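Local coordinates for protein B-agarase (Agarivorans gilvus, PDB 5Z6P) that probably hydrolyses beta-galactosidic linkages of agarose, as a beta-agarase of glycoside hydrolase family 50, at residues S688-E691 with R692-F696. Numbering follows the deposited sequence.
Sequences SQQE and RGQMF
The side chain of Gln-689 lies alongside that of Arg-692 in the N-capped first turn of helix 689-704, its amide packing against the arginine CD methylene. Ser-688 is the N-cap: its OG accepts from Glu-691 N at 3.1 Å, while its carbonyl receives Arg-692 N. A bend at chi2 (-49°) turns the Gln-689 amide toward Arg-692, where OE1 takes a nearly straight bond of 2.9 Å from NH1. The donor sits on a lone pair in the amide's carbonyl plane, and OE1 lies in the guanidinium plane, although the two planes are turned 64° apart. Phe-671 O on NE and Gly-735 O on NH2 also grip the guanidinium, which makes a cation-pi contact with Tyr-744; Asp-675 and Asn-733 accept from Gln-689 NE2. These several bonds should hold both groups against rotation. Glu-691, with CG anti to its backbone N (chi1 -170°), extends away from this pair toward Ser-108, which hydrogen-bonds OE1, as does Cys-687 N. Glu-691 thereby ties the start of helix 689-704 to the CBM-like region, Ser-108 lying between strands 95-103 and 109-117. Its aliphatic part is flanked by Gln-694, crossing at about a right angle, and by Met-695, whose CG is 3.9 Å from Glu-691 CG. Met-695 N donates to Glu-691 O at 2.8 Å, an i to i+4 helix bond, and Gln-694 OE1 rests 3.4 Å from Glu-691 CA.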
loop_
_atom_site.group_PDB
_atom_site.type_symbol
_atom_site.label_atom_id
_atom_site.label_comp_id
_atom_site.label_asym_id
_atom_site.label_seq_id
_atom_site.Cartn_x
_atom_site.Cartn_y
_atom_site.Cartn_z
ATOM N N SER A 688 -9.991 3.169 16.107
ATOM C CA SER A 688 -9.441 4.171 17.003
ATOM C C SER A 688 -7.929 4.119 16.956
ATOM O O SER A 688 -7.377 3.126 16.496
ATOM C CB SER A 688 -9.903 3.902 18.422
ATOM O OG SER A 688 -9.191 2.787 18.920
ATOM N N GLN A 689 -7.271 5.156 17.475
ATOM C CA GLN A 689 -5.816 5.157 17.611
ATOM C C GLN A 689 -5.339 3.974 18.447
ATOM O O GLN A 689 -4.312 3.370 18.162
ATOM C CB GLN A 689 -5.315 6.465 18.232
ATOM C CG GLN A 689 -5.485 7.708 17.331
ATOM C CD GLN A 689 -4.966 7.451 15.924
ATOM O OE1 GLN A 689 -3.807 7.068 15.731
ATOM N NE2 GLN A 689 -5.836 7.615 14.945
ATOM N N GLN A 690 -6.080 3.653 19.494
ATOM C CA GLN A 690 -5.685 2.549 20.354
ATOM C C GLN A 690 -5.675 1.241 19.564
ATOM O O GLN A 690 -4.765 0.436 19.708
ATOM C CB GLN A 690 -6.610 2.439 21.568
ATOM C CG GLN A 690 -6.177 1.395 22.569
ATOM C CD GLN A 690 -7.212 1.156 23.660
ATOM O OE1 GLN A 690 -8.326 1.648 23.587
ATOM N NE2 GLN A 690 -6.834 0.394 24.680
ATOM N N GLU A 691 -6.684 1.043 18.726
ATOM C CA GLU A 691 -6.773 -0.186 17.966
ATOM C C GLU A 691 -5.710 -0.267 16.856
ATOM O O GLU A 691 -5.335 -1.358 16.440
ATOM C CB GLU A 691 -8.162 -0.364 17.375
ATOM C CG GLU A 691 -8.332 -1.768 16.779
ATOM C CD GLU A 691 -9.763 -2.128 16.432
ATOM O OE1 GLU A 691 -10.381 -1.472 15.562
ATOM O OE2 GLU A 691 -10.256 -3.095 17.028
ATOM N N ARG A 692 -5.236 0.886 16.390
ATOM C CA ARG A 692 -4.157 0.927 15.413
ATOM C C ARG A 692 -2.926 0.201 15.941
ATOM O O ARG A 692 -2.321 -0.617 15.247
ATOM C CB ARG A 692 -3.787 2.366 15.067
ATOM C CG ARG A 692 -4.758 3.095 14.146
ATOM C CD ARG A 692 -4.190 4.472 13.759
ATOM N NE ARG A 692 -2.995 4.331 12.926
ATOM C CZ ARG A 692 -1.971 5.176 12.905
ATOM N NH1 ARG A 692 -1.963 6.257 13.692
ATOM N NH2 ARG A 692 -0.939 4.930 12.102
ATOM N N GLY A 693 -2.555 0.549 17.167
ATOM C CA GLY A 693 -1.451 -0.067 17.858
ATOM C C GLY A 693 -1.706 -1.556 18.081
ATOM O O GLY A 693 -0.825 -2.361 17.838
ATOM N N GLN A 694 -2.909 -1.918 18.515
ATOM C CA GLN A 694 -3.259 -3.339 18.679
ATOM C C GLN A 694 -3.097 -4.097 17.356
ATOM O O GLN A 694 -2.543 -5.204 17.313
ATOM C CB GLN A 694 -4.693 -3.509 19.197
ATOM C CG GLN A 694 -4.906 -3.152 20.680
ATOM C CD GLN A 694 -6.385 -2.981 21.046
ATOM O OE1 GLN A 694 -7.223 -2.702 20.192
ATOM N NE2 GLN A 694 -6.701 -3.136 22.323
ATOM N N MET A 695 -3.574 -3.505 16.274
ATOM C CA MET A 695 -3.500 -4.204 15.006
ATOM C C MET A 695 -2.062 -4.269 14.506
ATOM O O MET A 695 -1.687 -5.238 13.860
ATOM C CB MET A 695 -4.428 -3.552 13.981
ATOM C CG MET A 695 -5.897 -3.723 14.369
ATOM S SD MET A 695 -7.072 -2.993 13.224
ATOM C CE MET A 695 -6.991 -4.183 11.872
ATOM N N PHE A 696 -1.262 -3.250 14.811
ATOM C CA PHE A 696 0.158 -3.270 14.480
ATOM C C PHE A 696 0.803 -4.498 15.135
ATOM O O PHE A 696 1.549 -5.245 14.496
ATOM C CB PHE A 696 0.857 -1.990 14.944
ATOM C CG PHE A 696 2.352 -1.992 14.730
ATOM C CD1 PHE A 696 3.205 -2.566 15.668
ATOM C CD2 PHE A 696 2.903 -1.400 13.600
ATOM C CE1 PHE A 696 4.571 -2.574 15.477
ATOM C CE2 PHE A 696 4.277 -1.399 13.394
ATOM C CZ PHE A 696 5.118 -1.997 14.334
#